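PDB 4KH9: DUF4785 domain-containing protein from Legionella pneumophila subsp. pneumophila, which is of unknown function but binds calcium and is built from three domains, two of which belong to the immunoglobulin-like E-set clan. Local coordinates for residues S46-E51 with R254-H258; D196-R200 with S210-T214; L297-L301 with L329-F333; L344-R350 with Y363-L369. One frame throughout, in Å; residues are numbered along the deposited sequence. Where two conformers were deposited one is given.

Contact 1: S46-E51 with R254-H258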
loop_
_atom_site.group_PDB
_atom_site.type_symbol
_atom_site.label_atom_id
_atom_site.label_comp_id
_atom_site.label_asym_id
_atom_site.label_seq_id
_atom_site.Cartn_x
_atom_site.Cartn_y
_atom_site.Cartn_z
ATOM N N SER A 46 -4.347 12.910 -1.205
ATOM C CA SER A 46 -4.409 13.316 0.206
ATOM C C SER A 46 -4.741 14.785 0.286
ATOM O O SER A 46 -4.148 15.601 -0.437
ATOM C CB SER A 46 -3.065 13.054 0.890
ATOM O OG SER A 46 -2.987 13.683 2.170
ATOM N N TYR A 47 -5.641 15.126 1.184
ATOM C CA TYR A 47 -6.096 16.482 1.457
ATOM C C TYR A 47 -5.679 16.868 2.879
ATOM O O TYR A 47 -6.365 17.612 3.559
ATOM C CB TYR A 47 -7.643 16.569 1.280
ATOM C CG TYR A 47 -8.110 16.350 -0.149
ATOM C CD1 TYR A 47 -8.176 15.068 -0.697
ATOM C CD2 TYR A 47 -8.542 17.416 -0.931
ATOM C CE1 TYR A 47 -8.582 14.866 -2.019
ATOM C CE2 TYR A 47 -8.943 17.227 -2.250
ATOM C CZ TYR A 47 -8.983 15.949 -2.781
ATOM O OH TYR A 47 -9.394 15.776 -4.076
ATOM N N GLY A 48 -4.597 16.299 3.349
ATOM C CA GLY A 48 -4.121 16.591 4.692
ATOM C C GLY A 48 -2.737 16.050 4.886
ATOM O O GLY A 48 -2.031 15.753 3.905
ATOM N N TYR A 49 -2.333 15.958 6.132
ATOM C CA TYR A 49 -1.018 15.430 6.465
ATOM C C TYR A 49 -1.064 14.733 7.825
ATOM O O TYR A 49 -2.013 14.909 8.605
ATOM C CB TYR A 49 0.075 16.527 6.439
ATOM C CG TYR A 49 -0.050 17.572 7.542
ATOM C CD1 TYR A 49 -0.832 18.715 7.367
ATOM C CD2 TYR A 49 0.664 17.444 8.737
ATOM C CE1 TYR A 49 -0.909 19.699 8.353
ATOM C CE2 TYR A 49 0.561 18.400 9.746
ATOM C CZ TYR A 49 -0.220 19.533 9.542
ATOM O OH TYR A 49 -0.273 20.512 10.503
ATOM N N LYS A 50 -0.004 13.951 8.107
ATOM C CA LYS A 50 0.159 13.236 9.370
ATOM C C LYS A 50 1.565 13.383 9.804
ATOM O O LYS A 50 2.451 13.345 8.950
ATOM C CB LYS A 50 -0.203 11.726 9.265
ATOM C CG LYS A 50 -1.671 11.416 9.043
ATOM C CD LYS A 50 -1.926 9.917 8.997
ATOM C CE LYS A 50 -3.395 9.615 8.835
ATOM N NZ LYS A 50 -3.627 8.183 8.511
ATOM N N GLU A 51 1.800 13.587 11.110
ATOM C CA GLU A 51 3.164 13.637 11.624
ATOM C C GLU A 51 3.243 13.136 13.049
ATOM O O GLU A 51 2.276 13.223 13.808
ATOM C CB GLU A 51 3.780 15.039 11.553
ATOM C CG GLU A 51 3.103 16.111 12.414
ATOM C CD GLU A 51 3.778 17.466 12.332
ATOM O OE1 GLU A 51 4.953 17.527 11.903
ATOM O OE2 GLU A 51 3.147 18.464 12.739
ATOM N N ARG A 254 1.141 22.061 3.538
ATOM C CA ARG A 254 1.704 20.805 4.035
ATOM C C ARG A 254 0.796 19.653 3.686
ATOM O O ARG A 254 -0.394 19.685 4.008
ATOM C CB ARG A 254 1.912 20.881 5.561
ATOM C CG ARG A 254 2.354 19.579 6.173
ATOM C CD ARG A 254 3.817 19.497 6.462
ATOM N NE ARG A 254 4.170 18.229 7.107
ATOM C CZ ARG A 254 4.355 18.062 8.417
ATOM N NH1 ARG A 254 4.202 19.084 9.255
ATOM N NH2 ARG A 254 4.694 16.876 8.898
ATOM N N ARG A 255 1.353 18.641 2.990
ATOM C CA ARG A 255 0.615 17.446 2.640
ATOM C C ARG A 255 1.490 16.216 2.818
ATOM O O ARG A 255 2.674 16.235 2.512
ATOM C CB ARG A 255 0.078 17.512 1.189
ATOM C CG ARG A 255 -1.026 18.531 0.855
ATOM C CD ARG A 255 -2.359 18.117 1.403
ATOM N NE ARG A 255 -3.398 19.147 1.257
ATOM C CZ ARG A 255 -3.742 20.037 2.189
ATOM N NH1 ARG A 255 -3.070 20.110 3.336
ATOM N NH2 ARG A 255 -4.741 20.876 1.970
ATOM N N SER A 256 0.894 15.132 3.280
ATOM C CA SER A 256 1.560 13.855 3.374
ATOM C C SER A 256 0.680 12.829 2.693
ATOM O O SER A 256 -0.533 13.016 2.594
ATOM C CB SER A 256 1.918 13.471 4.808
ATOM O OG SER A 256 0.793 12.933 5.456
ATOM N N GLY A 257 1.298 11.821 2.116
ATOM C CA GLY A 257 0.555 10.816 1.374
ATOM C C GLY A 257 1.165 9.445 1.447
ATOM O O GLY A 257 2.339 9.300 1.779
ATOM N N HIS A 258 0.325 8.462 1.147
ATOM C CA HIS A 258 0.629 7.038 1.170
ATOM C C HIS A 258 0.047 6.336 -0.032
ATOM O O HIS A 258 -1.013 6.748 -0.517
ATOM C CB HIS A 258 0.029 6.359 2.434
ATOM C CG HIS A 258 0.433 6.895 3.777
ATOM N ND1 HIS A 258 1.419 6.283 4.536
ATOM C CD2 HIS A 258 -0.120 7.890 4.505
ATOM C CE1 HIS A 258 1.466 6.957 5.676
ATOM N NE2 HIS A 258 0.556 7.930 5.703
#

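Contact 2: D196-R200 with S210-T214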
loop_
_atom_site.group_PDB
_atom_site.type_symbol
_atom_site.label_atom_id
_atom_site.label_comp_id
_atom_site.label_asym_id
_atom_site.label_seq_id
_atom_site.Cartn_x
_atom_site.Cartn_y
_atom_site.Cartn_z
ATOM N N ASP A 196 10.761 21.198 -0.623
ATOM C CA ASP A 196 10.850 20.374 0.571
ATOM C C ASP A 196 9.936 19.148 0.401
ATOM O O ASP A 196 8.709 19.222 0.597
ATOM C CB ASP A 196 10.519 21.201 1.838
ATOM C CG ASP A 196 10.799 20.522 3.178
ATOM O OD1 ASP A 196 11.313 19.384 3.175
ATOM O OD2 ASP A 196 10.483 21.126 4.228
ATOM N N VAL A 197 10.544 18.041 -0.058
ATOM C CA VAL A 197 9.881 16.742 -0.304
ATOM C C VAL A 197 10.702 15.631 0.311
ATOM O O VAL A 197 11.907 15.559 0.085
ATOM C CB VAL A 197 9.651 16.431 -1.817
ATOM C CG1 VAL A 197 8.884 15.117 -2.028
ATOM C CG2 VAL A 197 8.982 17.559 -2.556
ATOM N N ASP A 198 10.048 14.715 1.015
ATOM C CA ASP A 198 10.698 13.520 1.586
ATOM C C ASP A 198 9.847 12.319 1.202
ATOM O O ASP A 198 8.620 12.441 1.219
ATOM C CB ASP A 198 10.827 13.645 3.125
ATOM C CG ASP A 198 11.463 14.930 3.631
ATOM O OD1 ASP A 198 12.636 15.196 3.276
ATOM O OD2 ASP A 198 10.786 15.673 4.390
ATOM N N ALA A 199 10.455 11.193 0.818
ATOM C CA ALA A 199 9.674 9.999 0.449
ATOM C C ALA A 199 10.475 8.735 0.742
ATOM O O ALA A 199 11.703 8.725 0.622
ATOM C CB ALA A 199 9.264 10.055 -1.025
ATOM N N ARG A 200 9.782 7.678 1.161
ATOM C CA ARG A 200 10.425 6.411 1.478
ATOM C C ARG A 200 9.458 5.289 1.281
ATOM O O ARG A 200 8.265 5.507 1.165
ATOM C CB ARG A 200 10.956 6.417 2.936
ATOM C CG ARG A 200 9.811 6.555 3.976
ATOM C CD ARG A 200 10.364 6.514 5.379
ATOM N NE ARG A 200 9.301 6.462 6.385
ATOM C CZ ARG A 200 9.517 6.285 7.686
ATOM N NH1 ARG A 200 10.755 6.145 8.147
ATOM N NH2 ARG A 200 8.497 6.246 8.535
ATOM N N SER A 210 14.736 4.341 1.404
ATOM C CA SER A 210 14.560 5.752 1.055
ATOM C C SER A 210 14.463 5.923 -0.482
ATOM O O SER A 210 15.007 5.105 -1.221
ATOM C CB SER A 210 15.718 6.576 1.614
ATOM O OG SER A 210 15.763 6.452 3.029
ATOM N N LEU A 211 13.662 6.879 -0.954
ATOM C CA LEU A 211 13.556 7.102 -2.400
ATOM C C LEU A 211 14.477 8.181 -2.798
ATOM O O LEU A 211 14.537 9.184 -2.087
ATOM C CB LEU A 211 12.140 7.515 -2.845
ATOM C CG LEU A 211 11.015 6.563 -3.027
ATOM C CD1 LEU A 211 9.879 7.329 -3.712
ATOM C CD2 LEU A 211 11.370 5.394 -3.941
ATOM N N ASN A 212 15.148 8.029 -3.948
ATOM C CA ASN A 212 16.026 9.055 -4.501
ATOM C C ASN A 212 15.174 9.920 -5.410
ATOM O O ASN A 212 14.604 9.408 -6.389
ATOM C CB ASN A 212 17.187 8.387 -5.222
ATOM C CG ASN A 212 17.992 7.472 -4.314
ATOM O OD1 ASN A 212 18.156 6.277 -4.574
ATOM N ND2 ASN A 212 18.466 7.999 -3.206
ATOM N N LEU A 213 15.041 11.204 -5.076
ATOM C CA LEU A 213 14.134 12.104 -5.778
ATOM C C LEU A 213 14.795 13.018 -6.803
ATOM O O LEU A 213 15.943 13.460 -6.657
ATOM C CB LEU A 213 13.387 13.008 -4.742
ATOM C CG LEU A 213 12.551 12.282 -3.676
ATOM C CD1 LEU A 213 12.214 13.222 -2.514
ATOM C CD2 LEU A 213 11.292 11.705 -4.265
ATOM N N THR A 214 13.995 13.367 -7.823
ATOM C CA THR A 214 14.358 14.334 -8.857
ATOM C C THR A 214 13.167 15.201 -9.096
ATOM O O THR A 214 12.071 14.698 -9.182
ATOM C CB THR A 214 14.864 13.673 -10.182
ATOM O OG1 THR A 214 13.871 12.767 -10.650
ATOM C CG2 THR A 214 16.178 12.932 -10.026
HETATM O O HOH W 1 13.361 11.267 -0.047
#

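Contact 3: L297-L301 with L329-F333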
loop_
_atom_site.group_PDB
_atom_site.type_symbol
_atom_site.label_atom_id
_atom_site.label_comp_id
_atom_site.label_asym_id
_atom_site.label_seq_id
_atom_site.Cartn_x
_atom_site.Cartn_y
_atom_site.Cartn_z
ATOM N N LEU A 297 0.192 -23.944 -8.836
ATOM C CA LEU A 297 0.214 -23.604 -10.244
ATOM C C LEU A 297 -1.213 -23.458 -10.708
ATOM O O LEU A 297 -1.962 -24.430 -10.659
ATOM C CB LEU A 297 0.956 -24.674 -11.033
ATOM C CG LEU A 297 0.924 -24.545 -12.553
ATOM C CD1 LEU A 297 1.577 -23.230 -13.023
ATOM C CD2 LEU A 297 1.568 -25.734 -13.184
ATOM N N GLN A 298 -1.594 -22.253 -11.153
ATOM C CA GLN A 298 -2.951 -21.969 -11.613
ATOM C C GLN A 298 -2.951 -21.616 -13.084
ATOM O O GLN A 298 -2.090 -20.857 -13.517
ATOM C CB GLN A 298 -3.539 -20.818 -10.804
ATOM C CG GLN A 298 -5.049 -20.837 -10.751
ATOM C CD GLN A 298 -5.583 -19.616 -10.054
ATOM O OE1 GLN A 298 -6.102 -18.692 -10.695
ATOM N NE2 GLN A 298 -5.487 -19.601 -8.730
ATOM N N SER A 299 -3.927 -22.155 -13.839
ATOM C CA SER A 299 -4.098 -21.927 -15.278
ATOM C C SER A 299 -5.571 -21.840 -15.643
ATOM O O SER A 299 -6.410 -22.388 -14.933
ATOM C CB SER A 299 -3.440 -23.038 -16.078
ATOM O OG SER A 299 -3.333 -22.679 -17.451
ATOM N N VAL A 300 -5.883 -21.154 -16.738
ATOM C CA VAL A 300 -7.267 -21.001 -17.214
ATOM C C VAL A 300 -7.353 -21.429 -18.688
ATOM O O VAL A 300 -6.524 -21.021 -19.501
ATOM C CB VAL A 300 -7.810 -19.559 -16.993
ATOM C CG1 VAL A 300 -7.015 -18.528 -17.764
ATOM C CG2 VAL A 300 -9.294 -19.457 -17.340
ATOM N N LEU A 301 -8.339 -22.265 -19.007
ATOM C CA LEU A 301 -8.594 -22.720 -20.366
ATOM C C LEU A 301 -9.618 -21.791 -21.005
ATOM O O LEU A 301 -10.704 -21.596 -20.460
ATOM C CB LEU A 301 -9.074 -24.184 -20.395
ATOM C CG LEU A 301 -9.297 -24.826 -21.772
ATOM C CD1 LEU A 301 -7.981 -25.166 -22.438
ATOM C CD2 LEU A 301 -10.106 -26.072 -21.650
ATOM N N LEU A 329 5.232 -30.092 -12.884
ATOM C CA LEU A 329 3.884 -29.991 -12.327
ATOM C C LEU A 329 2.878 -30.271 -13.417
ATOM O O LEU A 329 3.071 -29.854 -14.553
ATOM C CB LEU A 329 3.626 -28.625 -11.683
ATOM C CG LEU A 329 3.885 -28.516 -10.187
ATOM C CD1 LEU A 329 5.354 -28.825 -9.824
ATOM C CD2 LEU A 329 3.551 -27.133 -9.716
ATOM N N GLN A 330 1.832 -30.994 -13.073
ATOM C CA GLN A 330 0.806 -31.409 -13.997
ATOM C C GLN A 330 -0.543 -30.782 -13.649
ATOM O O GLN A 330 -0.898 -30.718 -12.488
ATOM C CB GLN A 330 0.716 -32.945 -13.920
ATOM C CG GLN A 330 0.124 -33.590 -15.141
ATOM C CD GLN A 330 -0.100 -35.059 -14.916
ATOM O OE1 GLN A 330 -1.233 -35.499 -14.709
ATOM N NE2 GLN A 330 0.978 -35.840 -14.881
ATOM N N PHE A 331 -1.293 -30.319 -14.648
ATOM C CA PHE A 331 -2.631 -29.771 -14.431
ATOM C C PHE A 331 -3.501 -30.212 -15.581
ATOM O O PHE A 331 -2.993 -30.438 -16.679
ATOM C CB PHE A 331 -2.647 -28.242 -14.225
ATOM C CG PHE A 331 -2.196 -27.382 -15.374
ATOM C CD1 PHE A 331 -0.850 -27.066 -15.542
ATOM C CD2 PHE A 331 -3.119 -26.855 -16.273
ATOM C CE1 PHE A 331 -0.434 -26.252 -16.599
ATOM C CE2 PHE A 331 -2.700 -26.059 -17.341
ATOM C CZ PHE A 331 -1.364 -25.740 -17.483
ATOM N N THR A 332 -4.803 -30.389 -15.308
ATOM C CA THR A 332 -5.777 -30.934 -16.245
ATOM C C THR A 332 -7.043 -30.094 -16.337
ATOM O O THR A 332 -7.465 -29.505 -15.347
ATOM C CB THR A 332 -6.179 -32.364 -15.758
ATOM O OG1 THR A 332 -5.026 -33.127 -15.432
ATOM C CG2 THR A 332 -7.024 -33.136 -16.770
ATOM N N PHE A 333 -7.681 -30.119 -17.508
ATOM C CA PHE A 333 -8.981 -29.501 -17.760
ATOM C C PHE A 333 -9.975 -30.577 -18.194
ATOM O O PHE A 333 -9.564 -31.622 -18.715
ATOM C CB PHE A 333 -8.901 -28.376 -18.807
ATOM C CG PHE A 333 -7.965 -27.253 -18.439
ATOM C CD1 PHE A 333 -8.326 -26.303 -17.489
ATOM C CD2 PHE A 333 -6.729 -27.125 -19.063
ATOM C CE1 PHE A 333 -7.470 -25.244 -17.182
ATOM C CE2 PHE A 333 -5.880 -26.068 -18.744
ATOM C CZ PHE A 333 -6.243 -25.153 -17.784
#

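Contact 4: L344-R350 with Y363-L369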
loop_
_atom_site.group_PDB
_atom_site.type_symbol
_atom_site.label_atom_id
_atom_site.label_comp_id
_atom_site.label_asym_id
_atom_site.label_seq_id
_atom_site.Cartn_x
_atom_site.Cartn_y
_atom_site.Cartn_z
ATOM N N LEU A 344 -8.848 -23.690 -28.709
ATOM C CA LEU A 344 -8.520 -23.591 -27.272
ATOM C C LEU A 344 -7.148 -22.977 -27.032
ATOM O O LEU A 344 -6.231 -23.186 -27.830
ATOM C CB LEU A 344 -8.554 -24.978 -26.592
ATOM C CG LEU A 344 -9.890 -25.722 -26.492
ATOM C CD1 LEU A 344 -9.659 -27.176 -26.132
ATOM C CD2 LEU A 344 -10.832 -25.067 -25.489
ATOM N N TYR A 345 -6.990 -22.256 -25.899
ATOM C CA TYR A 345 -5.696 -21.702 -25.504
ATOM C C TYR A 345 -5.618 -21.488 -23.970
ATOM O O TYR A 345 -6.644 -21.468 -23.285
ATOM C CB TYR A 345 -5.368 -20.398 -26.264
ATOM C CG TYR A 345 -6.140 -19.160 -25.871
ATOM C CD1 TYR A 345 -5.693 -18.331 -24.844
ATOM C CD2 TYR A 345 -7.247 -18.742 -26.609
ATOM C CE1 TYR A 345 -6.379 -17.166 -24.498
ATOM C CE2 TYR A 345 -7.932 -17.567 -26.285
ATOM C CZ TYR A 345 -7.488 -16.780 -25.229
ATOM O OH TYR A 345 -8.155 -15.627 -24.891
ATOM N N LEU A 346 -4.381 -21.367 -23.448
ATOM C CA LEU A 346 -4.112 -21.103 -22.034
ATOM C C LEU A 346 -4.016 -19.609 -21.846
ATOM O O LEU A 346 -3.119 -18.988 -22.429
ATOM C CB LEU A 346 -2.824 -21.812 -21.542
ATOM C CG LEU A 346 -2.828 -23.335 -21.500
ATOM C CD1 LEU A 346 -1.446 -23.868 -21.146
ATOM C CD2 LEU A 346 -3.856 -23.844 -20.535
ATOM N N GLY A 347 -4.961 -19.039 -21.088
ATOM C CA GLY A 347 -5.022 -17.599 -20.815
ATOM C C GLY A 347 -3.867 -17.074 -19.977
ATOM O O GLY A 347 -3.338 -15.982 -20.221
ATOM N N TYR A 348 -3.471 -17.850 -18.960
ATOM C CA TYR A 348 -2.352 -17.467 -18.116
ATOM C C TYR A 348 -1.746 -18.683 -17.454
ATOM O O TYR A 348 -2.348 -19.757 -17.433
ATOM C CB TYR A 348 -2.757 -16.416 -17.041
ATOM C CG TYR A 348 -3.818 -16.848 -16.053
ATOM C CD1 TYR A 348 -3.523 -17.754 -15.041
ATOM C CD2 TYR A 348 -5.079 -16.257 -16.055
ATOM C CE1 TYR A 348 -4.471 -18.104 -14.088
ATOM C CE2 TYR A 348 -6.031 -16.580 -15.086
ATOM C CZ TYR A 348 -5.724 -17.510 -14.108
ATOM O OH TYR A 348 -6.665 -17.854 -13.170
ATOM N N LEU A 349 -0.544 -18.483 -16.906
ATOM C CA LEU A 349 0.221 -19.411 -16.094
ATOM C C LEU A 349 0.745 -18.641 -14.892
ATOM O O LEU A 349 1.626 -17.792 -15.041
ATOM C CB LEU A 349 1.349 -20.076 -16.885
ATOM C CG LEU A 349 0.930 -20.997 -18.020
ATOM C CD1 LEU A 349 2.128 -21.405 -18.818
ATOM C CD2 LEU A 349 0.184 -22.219 -17.500
ATOM N N ARG A 350 0.151 -18.891 -13.719
ATOM C CA ARG A 350 0.486 -18.207 -12.459
ATOM C C ARG A 350 0.993 -19.199 -11.406
ATOM O O ARG A 350 0.406 -20.275 -11.238
ATOM C CB ARG A 350 -0.746 -17.459 -11.924
ATOM C CG ARG A 350 -1.108 -16.268 -12.806
ATOM C CD ARG A 350 -2.362 -15.539 -12.387
ATOM N NE ARG A 350 -2.694 -14.527 -13.388
ATOM C CZ ARG A 350 -3.882 -13.947 -13.509
ATOM N NH1 ARG A 350 -4.873 -14.269 -12.686
ATOM N NH2 ARG A 350 -4.097 -13.056 -14.467
ATOM N N TYR A 363 2.764 -15.535 -16.217
ATOM C CA TYR A 363 2.765 -15.359 -17.651
ATOM C C TYR A 363 1.311 -15.125 -18.042
ATOM O O TYR A 363 0.516 -16.057 -17.999
ATOM C CB TYR A 363 3.420 -16.551 -18.367
ATOM C CG TYR A 363 3.555 -16.308 -19.849
ATOM C CD1 TYR A 363 4.415 -15.330 -20.337
ATOM C CD2 TYR A 363 2.792 -17.023 -20.763
ATOM C CE1 TYR A 363 4.526 -15.083 -21.705
ATOM C CE2 TYR A 363 2.902 -16.792 -22.131
ATOM C CZ TYR A 363 3.783 -15.833 -22.599
ATOM O OH TYR A 363 3.873 -15.586 -23.947
ATOM N N ASN A 364 0.956 -13.865 -18.355
ATOM C CA ASN A 364 -0.422 -13.459 -18.662
ATOM C C ASN A 364 -0.656 -13.217 -20.169
ATOM O O ASN A 364 -1.514 -12.407 -20.539
ATOM C CB ASN A 364 -0.779 -12.197 -17.876
ATOM C CG ASN A 364 -0.614 -12.365 -16.392
ATOM O OD1 ASN A 364 -1.374 -13.088 -15.733
ATOM N ND2 ASN A 364 0.409 -11.723 -15.843
ATOM N N GLN A 365 0.091 -13.919 -21.027
ATOM C CA GLN A 365 -0.111 -13.842 -22.470
ATOM C C GLN A 365 -0.798 -15.116 -22.971
ATOM O O GLN A 365 -0.458 -16.196 -22.481
ATOM C CB GLN A 365 1.215 -13.630 -23.218
ATOM C CG GLN A 365 1.719 -12.198 -23.290
ATOM C CD GLN A 365 2.912 -12.136 -24.219
ATOM O OE1 GLN A 365 4.067 -12.273 -23.798
ATOM N NE2 GLN A 365 2.658 -12.001 -25.519
ATOM N N PRO A 366 -1.735 -15.030 -23.960
ATOM C CA PRO A 366 -2.366 -16.255 -24.496
ATOM C C PRO A 366 -1.350 -17.231 -25.094
ATOM O O PRO A 366 -0.390 -16.805 -25.745
ATOM C CB PRO A 366 -3.295 -15.717 -25.595
ATOM C CG PRO A 366 -3.548 -14.298 -25.224
ATOM C CD PRO A 366 -2.248 -13.829 -24.655
ATOM N N VAL A 367 -1.529 -18.537 -24.831
ATOM C CA VAL A 367 -0.677 -19.595 -25.389
ATOM C C VAL A 367 -1.604 -20.576 -26.069
ATOM O O VAL A 367 -2.352 -21.278 -25.394
ATOM C CB VAL A 367 0.308 -20.308 -24.404
ATOM C CG1 VAL A 367 1.222 -21.277 -25.152
ATOM C CG2 VAL A 367 1.155 -19.316 -23.622
ATOM N N LYS A 368 -1.580 -20.595 -27.411
ATOM C CA LYS A 368 -2.382 -21.503 -28.230
ATOM C C LYS A 368 -1.901 -22.917 -27.969
ATOM O O LYS A 368 -0.701 -23.107 -27.785
ATOM C CB LYS A 368 -2.264 -21.120 -29.719
ATOM C CG LYS A 368 -2.864 -19.749 -30.073
ATOM C CD LYS A 368 -2.399 -19.213 -31.436
ATOM C CE LYS A 368 -2.992 -19.919 -32.635
ATOM N NZ LYS A 368 -2.554 -19.289 -33.907
ATOM N N LEU A 369 -2.814 -23.910 -27.926
ATOM C CA LEU A 369 -2.416 -25.303 -27.670
ATOM C C LEU A 369 -1.501 -25.834 -28.783
ATOM O O LEU A 369 -0.691 -26.726 -28.522
ATOM C CB LEU A 369 -3.609 -26.260 -27.483
ATOM C CG LEU A 369 -4.697 -25.940 -26.447
ATOM C CD1 LEU A 369 -5.525 -27.181 -26.164
ATOM C CD2 LEU A 369 -4.127 -25.403 -25.135
#

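Contact 1: S46-E51 with R254-H258
Arg254 and Glu51 form a salt bridge. NH2 of Arg254 lies 3.1 Å from OE1 of Glu51, and NH1 of Arg254 adds a weak bond to the same oxygen. OE1 sits in the guanidinium plane, but it is met from above its own carboxylate, and the two planes are 78° apart. Asp243 takes NE of Arg254 in a second salt bridge. Ser46 OG donates to Ser256 O at 2.6 Å, almost head-on to the carbonyl. The chi1 of Ser46 (168°) turns OG anti to its backbone N, where it also accepts from Gly48 N in an ST turn. Ser256 N reaches a lone pair of Gly48 O at 3.1 Å. Lys50 N makes a more bent bond of 2.9 Å to Ser256 OG. This is an interface between the N-terminal and central domains: strands 48-54 and 251-264 belong to different sheets, and their segments cross at 79°. The side chains of Ser46 and Ser256 supply part of the bonding between the segments. Arg254 bends at chi2 and lays CG over one face of the Tyr49 ring, 3.6 Å from the ring centroid, in a CH-pi contact. Further out, its guanidinium covers the CD2 and CE2 side of the same ring. Arg255 places one guanidinium face over the Tyr47-Gly48 peptide, with NE 3.6 Å from Tyr47 C. Asp157 and the carbonyl of Thr162 hold that guanidinium in place.

Contact 2: D196-R200 with S210-T214
Leu213 reaches Val197 and Ala199 through two torsions: chi1 (-59°) aims the branch at the other strand, and chi2 (164°) turns CD1 toward Val197 and CD2 toward Ala199. CD1 of Leu213 touches CG1 of Val197 at 3.9 Å, while CD2 of Leu213 lies 4.2 Å from CB of Ala199. Val197 helps by holding CG1 anti to its backbone N (chi1 -177°). Leu211 brings its CD1 to within 3.9 Å of the Ala199 CB. The backbones pair closely at one end, where Arg200 and Ser210 form an antiparallel non-hydrogen-bonded pair. Next to it, Leu211 N donates to Ala199 O at 3.1 Å, a straight bond that comes from above the carbonyl plane. Beyond this point the strands of the hairpin diverge. A water links the backbones where they part: it accepts from Ala199 N at 3.0 Å and donates to Leu211 O at 3.1 Å. The apolar side is continued by Ile183 of strand 178-186. Asp196 and Asp198, which are calcium ligands in this protein, alternate with Val197 and Ala199 along the strand. The chemistry is therefore divided: aliphatic contacts, one direct backbone bond and one water bridge join the hairpin, while Asp198 points away, its side chain about 4 Å from a calcium ion (nearest atoms).

Contact 3: L297-L301 with L329-F333
Strands 297-301 and 329-333 run in roughly the same direction, with 31° between their short axes and a closest axis approach of 8.5 Å. That spacing keeps the backbones apart, and side chains fill the gap. At one end Leu297 CB meets CD2 of Leu329 at 3.8 Å, the two side chains running antiparallel alongside one another. Leu297 CD2 also touches Phe331 CD1 at 3.6 Å. In the middle, Ser299 CB lies 3.4 Å from CE2 of Phe331. A chi1 of 64° turns the Phe331 ring so that CE2 faces Ser299 and CD1 faces Leu297. The hydroxyl of Ser299 is hydrogen-bonded to the carbonyl of Tyr348, so this buried polar group is satisfied within its own sheet. At the other end Leu301 CB sits almost centrally over one face of Phe333, 3.6 Å from the ring centroid, in a CH-pi contact. The edge of that ring points at Ser299 O. Phe331 also meets the ring of Phe283, and Phe333 packs on Leu346. Strand 293-302 belongs to the five-stranded sheet and strand 325-333 to the four-stranded one. The layer between them is the hydrophobic core of a beta sandwich, consistent with the E-set assignment of the C-terminal domain.

Contact 4: L344-R350 with Y363-L369
Segments 344-350 and 363-369 are the two arms of an antiparallel hairpin at the edge of the five-stranded sheet in the C-terminal domain. Leu346 and Val367 form a hydrogen-bonded pair, with Leu346 N 2.8 Å from Val367 O. Leu349 and Tyr363 form another, with Tyr363 N 2.8 Å from Leu349 O. Bonds from Val367 N and Leu349 N close both pairs. Between them the register slips by one residue: Gly347 and Tyr348 face Asn364 to Pro366, splitting the pairing into two ladders. Arg350 sets CG opposite its carbonyl carbon (chi1 -69°), runs extended to NE and grips Asn364 side-on: NE lies 3.1 Å and NH2 3.0 Å from Asn364 OD1. That oxygen lies in the guanidinium plane, whereas the amide is turned 60° from it. One guanidinium face covers the Tyr348 ring. The Tyr345 ring runs alongside Pro366, with CE1 of Tyr345 3.6 Å from CB of Pro366. At the far end Leu369 CD1 packs on Leu344 CB at 3.8 Å. Strand 293-302 flanks strand 345-353 on its other side, where Tyr348 OH bonds to Gln298. Leu346 and Leu349 face the opposing sheet and pack on Phe331, while Leu344 and Leu369 touch Leu281 of strand 281-289.

In the fold
From the N terminus, contact 1 opens first, at 46-51, and closes some 200 residues later at 254-258, joining the N-terminal domain to the central one. Contact 2 opens and closes within that long loop as a short hairpin of the central domain. It reaches the same sheet as contact 1, and their centres lie about 15 Å apart. Contacts 3 and 4 follow in series in the C-terminal domain, with centres about 39 to 45 Å from those of the first two. Contact 3 joins the two sheets of that domain, and contact 4 closes the last hairpin. They share a sheet through the neighbouring strands 293-302 and 345-353, and their centres are about 10 Å apart.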